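Local coordinates for putative lipoprotein (Clostridium perfringens ATCC 13124, PDB 4R7R) that is of unknown function but is a putative lipoprotein that may bind lipid, at residues S34-I45 against L116-K126. Numbering follows the deposited sequence.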
# COMPACT_ATOMS: atom_id res chain seq x y z
N SER A 34 14.67 9.55 2.61
CA SER A 34 14.55 9.58 4.05
C SER A 34 13.44 8.63 4.50
O SER A 34 12.42 8.47 3.82
CB SER A 34 14.28 11.00 4.53
OG SER A 34 13.19 11.57 3.82
N GLU A 35 13.63 8.04 5.67
CA GLU A 35 12.76 6.98 6.18
C GLU A 35 12.10 7.38 7.51
O GLU A 35 12.74 8.03 8.34
CB GLU A 35 13.60 5.72 6.35
CG GLU A 35 12.83 4.42 6.37
CD GLU A 35 13.74 3.22 6.26
OE1 GLU A 35 13.23 2.08 6.28
OE2 GLU A 35 14.98 3.43 6.14
N VAL A 36 10.83 7.02 7.72
CA VAL A 36 10.17 7.26 9.02
C VAL A 36 9.38 6.06 9.51
O VAL A 36 8.89 5.26 8.72
CB VAL A 36 9.19 8.47 9.00
CG1 VAL A 36 9.93 9.75 8.85
CG2 VAL A 36 8.14 8.31 7.92
N ILE A 37 9.25 5.95 10.83
CA ILE A 37 8.42 4.92 11.43
C ILE A 37 7.01 5.43 11.67
O ILE A 37 6.82 6.51 12.23
CB ILE A 37 8.99 4.45 12.77
CG1 ILE A 37 10.43 3.97 12.57
CG2 ILE A 37 8.14 3.32 13.36
CD1 ILE A 37 10.49 2.73 11.72
N VAL A 38 6.01 4.67 11.25
CA VAL A 38 4.63 5.08 11.52
C VAL A 38 4.29 4.86 13.00
O VAL A 38 4.51 3.77 13.55
CB VAL A 38 3.63 4.34 10.62
CG1 VAL A 38 2.20 4.58 11.11
CG2 VAL A 38 3.78 4.81 9.19
N ASP A 39 3.77 5.89 13.65
CA ASP A 39 3.36 5.80 15.05
C ASP A 39 2.29 4.74 15.28
O ASP A 39 1.49 4.46 14.39
CB ASP A 39 2.84 7.16 15.56
CG ASP A 39 3.94 8.19 15.70
OD1 ASP A 39 5.11 7.79 15.84
OD2 ASP A 39 3.61 9.39 15.68
N ASN A 40 2.27 4.19 16.49
CA ASN A 40 1.29 3.18 16.88
C ASN A 40 -0.15 3.59 16.58
O ASN A 40 -0.96 2.78 16.11
CB ASN A 40 1.44 2.88 18.36
CG ASN A 40 0.20 2.25 18.94
OD1 ASN A 40 -0.45 2.81 19.84
ND2 ASN A 40 -0.17 1.08 18.43
N GLU A 41 -0.46 4.85 16.86
CA GLU A 41 -1.80 5.40 16.70
C GLU A 41 -2.29 5.48 15.24
O GLU A 41 -3.50 5.48 14.98
CB GLU A 41 -1.84 6.80 17.32
CG GLU A 41 -0.66 7.65 16.86
CD GLU A 41 -0.66 9.04 17.46
OE1 GLU A 41 0.23 9.33 18.30
OE2 GLU A 41 -1.55 9.84 17.08
N ASP A 42 -1.35 5.57 14.30
CA ASP A 42 -1.68 5.76 12.89
C ASP A 42 -1.66 4.45 12.11
O ASP A 42 -2.19 4.38 11.01
CB ASP A 42 -0.70 6.74 12.25
CG ASP A 42 -0.85 8.14 12.79
OD1 ASP A 42 -2.00 8.58 13.04
OD2 ASP A 42 0.19 8.82 12.96
N VAL A 43 -1.06 3.42 12.69
CA VAL A 43 -0.80 2.18 11.99
C VAL A 43 -2.09 1.49 11.50
O VAL A 43 -2.06 0.69 10.57
CB VAL A 43 0.03 1.22 12.90
CG1 VAL A 43 -0.75 -0.04 13.29
CG2 VAL A 43 1.35 0.88 12.22
N ARG A 44 -3.23 1.86 12.09
CA ARG A 44 -4.51 1.23 11.75
C ARG A 44 -4.95 1.54 10.32
O ARG A 44 -5.95 0.98 9.85
CB ARG A 44 -5.61 1.66 12.72
CG ARG A 44 -5.87 3.16 12.80
CD ARG A 44 -7.15 3.45 13.59
NE ARG A 44 -8.33 3.01 12.86
CZ ARG A 44 -9.52 2.75 13.40
NH1 ARG A 44 -9.69 2.87 14.71
NH2 ARG A 44 -10.53 2.36 12.63
N ILE A 45 -4.18 2.40 9.65
CA ILE A 45 -4.45 2.82 8.27
C ILE A 45 -4.57 1.62 7.34
O ILE A 45 -5.40 1.63 6.44
CB ILE A 45 -3.33 3.79 7.73
CG1 ILE A 45 -3.66 4.26 6.31
CG2 ILE A 45 -1.93 3.14 7.78
CD1 ILE A 45 -4.87 5.18 6.22
N LEU A 116 -3.76 7.06 0.54
CA LEU A 116 -2.39 6.83 0.99
C LEU A 116 -1.39 7.96 0.70
O LEU A 116 -0.51 8.22 1.52
CB LEU A 116 -1.86 5.53 0.39
CG LEU A 116 -2.51 4.30 1.04
CD1 LEU A 116 -1.84 3.00 0.58
CD2 LEU A 116 -2.53 4.43 2.56
N GLU A 117 -1.50 8.62 -0.45
CA GLU A 117 -0.60 9.75 -0.73
C GLU A 117 -0.75 10.89 0.33
O GLU A 117 0.27 11.39 0.83
CB GLU A 117 -0.80 10.30 -2.15
CG GLU A 117 0.18 11.46 -2.47
CD GLU A 117 -0.04 12.13 -3.85
OE1 GLU A 117 -0.89 11.66 -4.65
OE2 GLU A 117 0.66 13.14 -4.12
N PRO A 118 -1.99 11.30 0.67
CA PRO A 118 -2.03 12.36 1.70
C PRO A 118 -1.69 11.82 3.09
O PRO A 118 -1.22 12.59 3.94
CB PRO A 118 -3.47 12.86 1.65
CG PRO A 118 -4.25 11.74 1.07
CD PRO A 118 -3.33 11.05 0.10
N PHE A 119 -1.90 10.53 3.32
CA PHE A 119 -1.45 9.88 4.54
C PHE A 119 0.08 9.96 4.71
O PHE A 119 0.58 10.25 5.80
CB PHE A 119 -1.89 8.41 4.59
CG PHE A 119 -1.35 7.67 5.78
CD1 PHE A 119 -1.98 7.80 7.03
CD2 PHE A 119 -0.21 6.89 5.68
CE1 PHE A 119 -1.48 7.15 8.14
CE2 PHE A 119 0.30 6.23 6.79
CZ PHE A 119 -0.33 6.37 8.03
N CYS A 120 0.81 9.67 3.64
CA CYS A 120 2.26 9.66 3.72
C CYS A 120 2.81 11.06 3.99
O CYS A 120 3.76 11.21 4.77
CB CYS A 120 2.87 9.09 2.44
SG CYS A 120 2.59 7.29 2.27
N GLN A 121 2.22 12.08 3.36
CA GLN A 121 2.69 13.46 3.57
C GLN A 121 2.45 13.86 5.00
O GLN A 121 3.26 14.56 5.60
CB GLN A 121 2.00 14.43 2.61
CG GLN A 121 2.53 14.37 1.18
CD GLN A 121 1.86 15.36 0.25
OE1 GLN A 121 1.71 16.55 0.57
NE2 GLN A 121 1.44 14.88 -0.93
N TYR A 122 1.34 13.37 5.56
CA TYR A 122 0.96 13.66 6.93
C TYR A 122 1.92 13.02 7.96
O TYR A 122 2.29 13.68 8.93
CB TYR A 122 -0.48 13.18 7.17
CG TYR A 122 -0.79 12.83 8.60
CD1 TYR A 122 -1.06 13.81 9.54
CD2 TYR A 122 -0.82 11.50 9.00
CE1 TYR A 122 -1.34 13.47 10.85
CE2 TYR A 122 -1.10 11.15 10.30
CZ TYR A 122 -1.36 12.14 11.23
OH TYR A 122 -1.63 11.76 12.53
N VAL A 123 2.31 11.77 7.75
CA VAL A 123 3.23 11.12 8.70
C VAL A 123 4.55 11.87 8.75
O VAL A 123 5.09 12.12 9.83
CB VAL A 123 3.51 9.66 8.34
CG1 VAL A 123 4.66 9.13 9.21
CG2 VAL A 123 2.26 8.81 8.53
N PHE A 124 5.06 12.25 7.58
CA PHE A 124 6.30 13.01 7.49
C PHE A 124 6.22 14.41 8.09
O PHE A 124 7.20 14.91 8.66
CB PHE A 124 6.74 13.11 6.02
CG PHE A 124 7.44 11.89 5.52
CD1 PHE A 124 6.78 10.96 4.73
CD2 PHE A 124 8.76 11.64 5.86
CE1 PHE A 124 7.41 9.82 4.27
CE2 PHE A 124 9.41 10.50 5.40
CZ PHE A 124 8.73 9.58 4.61
N ASN A 125 5.07 15.07 7.97
CA ASN A 125 4.99 16.46 8.44
C ASN A 125 4.85 16.48 9.95
O ASN A 125 5.31 17.40 10.61
CB ASN A 125 3.84 17.22 7.76
CG ASN A 125 4.10 17.45 6.26
OD1 ASN A 125 5.25 17.62 5.83
ND2 ASN A 125 3.02 17.45 5.47
N LYS A 126 4.21 15.45 10.47
CA LYS A 126 4.23 15.17 11.90
C LYS A 126 5.66 15.14 12.43
O LYS A 126 6.00 15.86 13.37
CB LYS A 126 3.55 13.84 12.17
CG LYS A 126 2.36 13.90 13.09
CD LYS A 126 1.74 12.54 13.12
CE LYS A 126 0.94 12.32 14.39
NZ LYS A 126 0.63 10.88 14.55
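Ile45 covers one face of the Phe119 ring, its CG1 standing almost squarely above the middle, 4.0 Å from the ring centroid, a CH-pi contact. Val123 CG2, from the next turn of the same helix, lies against the opposite face, displaced toward the rim, while Val38 CG1 sits at the ring's edge. Farther along the helix, Val36 lies against the Phe124 ring. Its CG2 is over one face, 3.7 Å from the centroid, and CG1 comes within 3.6 Å of the Phe124 CE2 atom; the carbonyl O of Ser34 approaches the edge. The Tyr122 ring has the Asp42 carboxylate carbon CG at its edge, in plane, with the carboxylate and ring planes 75° apart. The branches of Ile45 divide the work: CG1, anti to the backbone N (chi1 -177°), is held over the Phe119 ring and also touches Leu116 CD2, whereas CG2 drops to Phe119 CZ at 3.6 Å. These contacts illustrate how a helix packs across one side of an antiparallel sheet: helix 116-125 meets outer strand 35-37 and the turn that follows it, while Val123 also touches Leu27 on the neighbouring strand and Leu116 and Cys120 rest on Ile72 of strand 70-75. Beside the apolar contacts, Tyr122 and Lys126 give the end of the helix a polar flank. The Tyr122 hydroxyl donates to Asp42 OD1 across 3.2 Å, on the syn side but 28° out of the carboxylate plane. Extended beyond CG, Lys126 brings its NZ to the other oxygen, Asp42 OD2, at 2.6 Å, also syn. Longer salt bridges, each 3.5 Å, run from the Lys126 NZ to Asp39 OD2 and Glu41 OE2, and the ammonium charge probably eases the mutual repulsion of the three carboxylates.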